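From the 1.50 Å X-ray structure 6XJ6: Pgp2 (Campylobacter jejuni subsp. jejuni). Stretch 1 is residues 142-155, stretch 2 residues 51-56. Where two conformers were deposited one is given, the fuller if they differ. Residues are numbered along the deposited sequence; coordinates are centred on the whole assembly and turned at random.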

ATOM      1  N   ASN A 142      -6.842 -27.253  -3.280  0.51 28.20           N
ATOM      2  CA  ASN A 142      -5.699 -28.105  -2.977  0.51 33.88           C
ATOM      3  C   ASN A 142      -4.394 -27.331  -2.854  0.51 33.11           C
ATOM      4  O   ASN A 142      -3.369 -27.936  -2.513  0.51 28.67           O
ATOM      5  CB  ASN A 142      -5.549 -29.179  -4.057  0.51 36.42           C
ATOM      6  CG  ASN A 142      -5.363 -28.593  -5.446  0.51 30.89           C
ATOM      7  OD1 ASN A 142      -5.088 -27.403  -5.601  0.51 52.49           O
ATOM      8  ND2 ASN A 142      -5.511 -29.431  -6.464  0.51 44.01           N
ATOM      9  N   ASN A 143      -4.398 -26.029  -3.150  1.00 29.41           N
ATOM     10  CA  ASN A 143      -3.248 -25.166  -2.937  1.00 26.30           C
ATOM     11  C   ASN A 143      -3.425 -24.234  -1.751  1.00 29.30           C
ATOM     12  O   ASN A 143      -2.469 -23.551  -1.371  1.00 26.15           O
ATOM     13  CB  ASN A 143      -2.977 -24.324  -4.192  1.00 22.93           C
ATOM     14  CG  ASN A 143      -2.628 -25.177  -5.399  1.00 26.58           C
ATOM     15  OD1 ASN A 143      -2.061 -26.266  -5.266  1.00 31.00           O
ATOM     16  ND2 ASN A 143      -2.967 -24.688  -6.585  1.00 32.21           N
ATOM     17  N   LEU A 144      -4.615 -24.191  -1.148  1.00 26.53           N
ATOM     18  CA  LEU A 144      -4.895 -23.180  -0.137  1.00 26.81           C
ATOM     19  C   LEU A 144      -4.230 -23.492   1.192  1.00 27.42           C
ATOM     20  O   LEU A 144      -3.904 -22.563   1.938  1.00 25.43           O
ATOM     21  CB  LEU A 144      -6.400 -23.010   0.047  1.00 28.93           C
ATOM     22  CG  LEU A 144      -7.008 -21.911  -0.816  1.00 25.34           C
ATOM     23  CD1 LEU A 144      -8.515 -21.965  -0.704  1.00 30.30           C
ATOM     24  CD2 LEU A 144      -6.514 -20.525  -0.419  1.00 23.47           C
ATOM     25  N   GLU A 145      -4.032 -24.771   1.518  1.00 30.93           N
ATOM     26  CA  GLU A 145      -3.300 -25.101   2.735  1.00 30.54           C
ATOM     27  C   GLU A 145      -1.871 -24.585   2.661  1.00 27.03           C
ATOM     28  O   GLU A 145      -1.356 -24.029   3.637  1.00 28.99           O
ATOM     29  CB  GLU A 145      -3.321 -26.610   2.988  1.00 29.74           C
ATOM     30  CG  GLU A 145      -4.667 -27.136   3.462  1.00 54.36           C
ATOM     31  CD  GLU A 145      -5.099 -26.533   4.786  1.00 53.68           C
ATOM     32  OE1 GLU A 145      -4.261 -25.882   5.451  1.00 62.08           O
ATOM     33  OE2 GLU A 145      -6.278 -26.705   5.160  1.00 57.95           O
ATOM     34  N   LYS A 146      -1.221 -24.738   1.503  1.00 27.34           N
ATOM     35  CA  LYS A 146       0.137 -24.225   1.359  1.00 28.81           C
ATOM     36  C   LYS A 146       0.155 -22.705   1.428  1.00 22.89           C
ATOM     37  O   LYS A 146       1.018 -22.119   2.090  1.00 24.32           O
ATOM     38  CB  LYS A 146       0.766 -24.708   0.052  1.00 27.96           C
ATOM     39  CG  LYS A 146       2.174 -24.136  -0.166  1.00 38.00           C
ATOM     40  CD  LYS A 146       2.870 -24.684  -1.406  1.00 46.28           C
ATOM     41  CE  LYS A 146       4.262 -24.065  -1.553  1.00 48.73           C
ATOM     42  NZ  LYS A 146       5.051 -24.642  -2.681  1.00 47.13           N
ATOM     43  N   PHE A 147      -0.789 -22.047   0.754  1.00 21.73           N
ATOM     44  CA  PHE A 147      -0.887 -20.597   0.857  1.00 19.53           C
ATOM     45  C   PHE A 147      -1.039 -20.165   2.315  1.00 20.09           C
ATOM     46  O   PHE A 147      -0.356 -19.243   2.781  1.00 19.39           O
ATOM     47  CB  PHE A 147      -2.061 -20.097   0.014  1.00 21.20           C
ATOM     48  CG  PHE A 147      -2.252 -18.613   0.072  1.00 18.51           C
ATOM     49  CD1 PHE A 147      -3.098 -18.043   1.010  1.00 19.14           C
ATOM     50  CD2 PHE A 147      -1.570 -17.781  -0.797  1.00 17.48           C
ATOM     51  CE1 PHE A 147      -3.266 -16.677   1.081  1.00 21.59           C
ATOM     52  CE2 PHE A 147      -1.733 -16.418  -0.738  1.00 16.52           C
ATOM     53  CZ  PHE A 147      -2.584 -15.857   0.205  1.00 16.78           C
ATOM     54  N   ALA A 148      -1.926 -20.835   3.056  1.00 20.62           N
ATOM     55  CA  ALA A 148      -2.163 -20.469   4.450  1.00 21.40           C
ATOM     56  C   ALA A 148      -0.901 -20.628   5.286  1.00 20.58           C
ATOM     57  O   ALA A 148      -0.607 -19.782   6.138  1.00 22.07           O
ATOM     58  CB  ALA A 148      -3.293 -21.316   5.026  1.00 22.88           C
ATOM     59  N   GLN A 149      -0.145 -21.705   5.055  1.00 23.02           N
ATOM     60  CA  GLN A 149       1.085 -21.928   5.804  1.00 24.31           C
ATOM     61  C   GLN A 149       2.107 -20.834   5.522  1.00 26.06           C
ATOM     62  O   GLN A 149       2.829 -20.401   6.427  1.00 26.19           O
ATOM     63  CB  GLN A 149       1.656 -23.300   5.450  1.00 27.89           C
ATOM     64  CG  GLN A 149       0.787 -24.461   5.902  1.00 35.85           C
ATOM     65  CD  GLN A 149       1.286 -25.798   5.387  1.00 51.06           C
ATOM     66  OE1 GLN A 149       2.212 -25.860   4.578  1.00 56.70           O
ATOM     67  NE2 GLN A 149       0.673 -26.878   5.858  1.00 66.18           N
ATOM     68  N   VAL A 150       2.176 -20.363   4.274  1.00 22.12           N
ATOM     69  CA  VAL A 150       3.189 -19.374   3.913  1.00 23.86           C
ATOM     70  C   VAL A 150       2.877 -18.012   4.520  1.00 22.13           C
ATOM     71  O   VAL A 150       3.794 -17.252   4.846  1.00 30.00           O
ATOM     72  CB  VAL A 150       3.356 -19.303   2.381  1.00 25.48           C
ATOM     73  CG1 VAL A 150       4.172 -18.082   1.968  1.00 51.02           C
ATOM     74  CG2 VAL A 150       4.009 -20.575   1.858  1.00 26.60           C
ATOM     75  N   VAL A 151       1.596 -17.660   4.662  1.00 19.89           N
ATOM     76  CA  VAL A 151       1.227 -16.343   5.178  1.00 19.20           C
ATOM     77  C   VAL A 151       0.974 -16.337   6.679  1.00 20.74           C
ATOM     78  O   VAL A 151       0.862 -15.250   7.270  1.00 21.57           O
ATOM     79  CB  VAL A 151       0.008 -15.744   4.438  1.00 17.07           C
ATOM     80  CG1 VAL A 151       0.293 -15.617   2.942  1.00 20.27           C
ATOM     81  CG2 VAL A 151      -1.260 -16.569   4.700  1.00 18.15           C
ATOM     82  N   GLN A 152       0.866 -17.502   7.313  1.00 21.24           N
ATOM     83  CA  GLN A 152       0.503 -17.565   8.722  1.00 21.96           C
ATOM     84  C   GLN A 152       1.495 -16.783   9.577  1.00 30.98           C
ATOM     85  O   GLN A 152       2.711 -16.906   9.413  1.00 26.22           O
ATOM     86  CB  GLN A 152       0.450 -19.024   9.180  1.00 27.05           C
ATOM     87  CG  GLN A 152       0.066 -19.205  10.634  1.00 36.95           C
ATOM     88  CD  GLN A 152      -0.218 -20.653  10.986  1.00 48.99           C
ATOM     89  OE1 GLN A 152      -0.755 -21.411  10.176  1.00 50.32           O
ATOM     90  NE2 GLN A 152       0.146 -21.045  12.199  1.00 53.54           N
ATOM     91  N   ASP A 153       0.962 -15.958  10.478  1.00 24.92           N
ATOM     92  CA  ASP A 153       1.739 -15.283  11.520  1.00 27.05           C
ATOM     93  C   ASP A 153       2.753 -14.291  10.962  1.00 27.64           C
ATOM     94  O   ASP A 153       3.748 -13.979  11.625  1.00 33.80           O
ATOM     95  CB  ASP A 153       2.435 -16.284  12.449  1.00 30.73           C
ATOM     96  CG  ASP A 153       1.452 -17.111  13.256  1.00 38.02           C
ATOM     97  OD1 ASP A 153       0.352 -16.602  13.555  1.00 44.68           O
ATOM     98  OD2 ASP A 153       1.782 -18.266  13.595  1.00 53.23           O
ATOM     99  N   LYS A 154       2.521 -13.790   9.761  1.00 25.92           N
ATOM    100  CA  LYS A 154       3.401 -12.829   9.124  1.00 25.70           C
ATOM    101  C   LYS A 154       2.651 -11.528   8.881  1.00 23.17           C
ATOM    102  O   LYS A 154       1.415 -11.489   8.857  1.00 22.78           O
ATOM    103  CB  LYS A 154       3.911 -13.363   7.779  1.00 21.81           C
ATOM    104  CG  LYS A 154       4.845 -14.550   7.914  1.00 30.34           C
ATOM    105  CD  LYS A 154       5.368 -14.996   6.566  1.00 38.23           C
ATOM    106  CE  LYS A 154       6.358 -16.145   6.717  1.00 39.61           C
ATOM    107  NZ  LYS A 154       6.817 -16.656   5.397  1.00 59.39           N
ATOM    108  N   LYS A 155       3.421 -10.455   8.713  1.00 20.15           N
ATOM    109  CA  LYS A 155       2.905  -9.217   8.145  1.00 17.98           C
ATOM    110  C   LYS A 155       2.838  -9.397   6.636  1.00 19.53           C
ATOM    111  O   LYS A 155       3.870  -9.581   5.981  1.00 18.39           O
ATOM    112  CB  LYS A 155       3.832  -8.057   8.499  1.00 20.25           C
ATOM    113  CG  LYS A 155       3.375  -6.695   7.989  1.00 30.85           C
ATOM    114  CD  LYS A 155       2.108  -6.226   8.686  1.00 39.82           C
ATOM    115  CE  LYS A 155       1.802  -4.766   8.370  1.00 47.29           C
ATOM    116  NZ  LYS A 155       0.680  -4.231   9.196  1.00 52.44           N
TER
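Stretch 2 (51-56) KDFEQK

Stretch 2 belongs to a strand that begins earlier in the chain; its backbone is extended from Phe53 to Gln55, but Asp52 departs from this (phi/psi -105/-15). It packs along one side of the helix 142-151, running nearly antiparallel to it. The two axes cross at -152° and approach to 8.4 Å, so the register runs backwards: Val150 lies nearest Asp52 (CA to CA 6.6 Å), Phe147 nearest Phe53 (CA to CA 6.5 Å) and Asn143 nearest Gln55 (CA to CA 7.9 Å). Together the stretches bury 400 Å², most of the strand's share coming from Phe53 and Asp52.

Phe53, buried and with a t rotamer at chi1, is the centre of the contact. Its CA-to-CB bond points toward the helix, and its ring lies against three helical residues. Phe147 CB sits over one face, 4.2 Å from the ring centroid and 20° off the normal, in a CH-pi contact; the closest atom on the ring is CE1, 4.0 Å from Phe147 CB. The Phe147 ring turns its edge toward the face of Phe53, with centroids 5.5 Å apart and planes at 80°, so that the two aromatics meet edge-to-face rather than stacking flat. Lys146 borders the ring edge through its aliphatic portion, Lys146 CG lying 3.8 Å from Phe53 CD1, while the carbonyl of the preceding turn brings Asn143 O to 3.4 Å from Phe53 CE1. That carbonyl also accepts the helical hydrogen bond from Phe147 N (3.1 Å to Asn143 O).

Asp52 packs near the C-terminal end of the helix. Its CB packs against Val150, with Val150 CG1 to Asp52 CB at 3.5 Å, and its carboxylate faces Lys154, beyond the helix in the type II turn from Val151 to Lys154. The resulting salt bridge is long, 3.9 Å from Lys154 NZ to Asp52 OD2; the same ammonium group donates a hydrogen bond to Val150 O (3.1 Å from Lys154 NZ), which ties the turn back to the helix beside Asp52.

At the other end, Asn143 points toward the strand and makes the one direct hydrogen bond between the stretches, from Asn143 ND2 to Gln55 OE1 (2.9 Å, N-H...O angle 167°). Between these ends the fully extended Lys146 side chain reaches past Phe53, placing Lys146 CE 3.5 Å from Asp52 O. Its ammonium group then donates to water 1 (Lys146 NZ to water O 2.9 Å), which also accepts from the strand backbone (Glu54 N to water O 3.0 Å). Glu54 directs its CA-to-CB bond away from the helix; its backbone N is linked to Lys146 by this water.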

ATOM      1  N   LYS A  51      10.695 -16.734  -3.300  1.00 22.87           N
ATOM      2  CA  LYS A  51       9.355 -17.131  -3.716  1.00 21.71           C
ATOM      3  C   LYS A  51       8.923 -18.348  -2.907  1.00 20.80           C
ATOM      4  O   LYS A  51       9.544 -19.414  -2.996  1.00 24.41           O
ATOM      5  CB  LYS A  51       9.314 -17.441  -5.212  1.00 22.64           C
ATOM      6  CG  LYS A  51       7.901 -17.663  -5.740  1.00 23.73           C
ATOM      7  CD  LYS A  51       7.842 -17.658  -7.263  1.00 27.12           C
ATOM      8  CE  LYS A  51       8.466 -18.900  -7.858  1.00 27.75           C
ATOM      9  NZ  LYS A  51       8.414 -18.872  -9.345  1.00 26.94           N
ATOM     10  N   ASP A  52       7.857 -18.183  -2.117  1.00 21.68           N
ATOM     11  CA  ASP A  52       7.368 -19.224  -1.227  1.00 21.78           C
ATOM     12  C   ASP A  52       6.108 -19.908  -1.724  1.00 22.16           C
ATOM     13  O   ASP A  52       5.763 -20.975  -1.209  1.00 24.04           O
ATOM     14  CB  ASP A  52       7.072 -18.639   0.161  1.00 25.01           C
ATOM     15  CG  ASP A  52       8.319 -18.284   0.920  1.00 30.54           C
ATOM     16  OD1 ASP A  52       9.391 -18.817   0.576  1.00 33.03           O
ATOM     17  OD2 ASP A  52       8.222 -17.474   1.867  1.00 34.27           O
ATOM     18  N   PHE A  53       5.417 -19.327  -2.699  1.00 20.74           N
ATOM     19  CA  PHE A  53       4.177 -19.892  -3.202  1.00 19.47           C
ATOM     20  C   PHE A  53       3.933 -19.353  -4.603  1.00 19.82           C
ATOM     21  O   PHE A  53       4.280 -18.208  -4.919  1.00 18.20           O
ATOM     22  CB  PHE A  53       2.984 -19.543  -2.300  1.00 20.75           C
ATOM     23  CG  PHE A  53       1.662 -20.035  -2.826  1.00 19.48           C
ATOM     24  CD1 PHE A  53       1.175 -21.275  -2.456  1.00 20.66           C
ATOM     25  CD2 PHE A  53       0.904 -19.259  -3.687  1.00 19.23           C
ATOM     26  CE1 PHE A  53      -0.026 -21.742  -2.945  1.00 21.70           C
ATOM     27  CE2 PHE A  53      -0.305 -19.723  -4.179  1.00 19.15           C
ATOM     28  CZ  PHE A  53      -0.774 -20.955  -3.805  1.00 19.51           C
ATOM     29  N   GLU A  54       3.328 -20.191  -5.436  1.00 19.29           N
ATOM     30  CA  GLU A  54       2.936 -19.767  -6.767  1.00 19.97           C
ATOM     31  C   GLU A  54       1.765 -20.612  -7.238  1.00 19.71           C
ATOM     32  O   GLU A  54       1.757 -21.833  -7.055  1.00 21.37           O
ATOM     33  CB  GLU A  54       4.107 -19.917  -7.741  1.00 21.00           C
ATOM     34  CG  GLU A  54       3.760 -19.649  -9.190  1.00 22.58           C
ATOM     35  CD  GLU A  54       4.958 -19.849 -10.082  1.00 24.93           C
ATOM     36  OE1 GLU A  54       5.777 -18.915 -10.181  1.00 25.57           O
ATOM     37  OE2 GLU A  54       5.105 -20.959 -10.640  1.00 27.20           O
ATOM     38  N   GLN A  55       0.778 -19.957  -7.846  1.00 18.55           N
ATOM     39  CA  GLN A  55      -0.215 -20.673  -8.637  1.00 20.36           C
ATOM     40  C   GLN A  55      -0.456 -19.916  -9.931  1.00 20.30           C
ATOM     41  O   GLN A  55      -0.639 -18.695  -9.919  1.00 20.02           O
ATOM     42  CB  GLN A  55      -1.549 -20.875  -7.909  1.00 20.38           C
ATOM     43  CG  GLN A  55      -2.398 -21.934  -8.604  1.00 21.50           C
ATOM     44  CD  GLN A  55      -3.875 -21.837  -8.298  1.00 21.23           C
ATOM     45  OE1 GLN A  55      -4.317 -22.146  -7.192  1.00 22.03           O
ATOM     46  NE2 GLN A  55      -4.653 -21.420  -9.290  1.00 23.15           N
ATOM     47  N   LYS A  56      -0.459 -20.651 -11.037  1.00 22.92           N
ATOM     48  CA  LYS A  56      -0.822 -20.105 -12.334  1.00 23.46           C
ATOM     49  C   LYS A  56      -2.282 -20.438 -12.633  1.00 24.27           C
ATOM     50  O   LYS A  56      -2.912 -21.258 -11.960  1.00 24.15           O
ATOM     51  CB  LYS A  56       0.130 -20.639 -13.414  1.00 25.17           C
ATOM     52  CG  LYS A  56       1.611 -20.351 -13.087  1.00 29.22           C
ATOM     53  CD  LYS A  56       2.581 -20.793 -14.180  1.00 31.13           C
ATOM     54  CE  LYS A  56       4.017 -20.453 -13.789  1.00 33.25           C
ATOM     55  NZ  LYS A  56       5.033 -20.995 -14.738  1.00 34.75           N
TER
HETATM   56  O   HOH W   1       3.822 -23.024  -4.769  1.00 28.87           O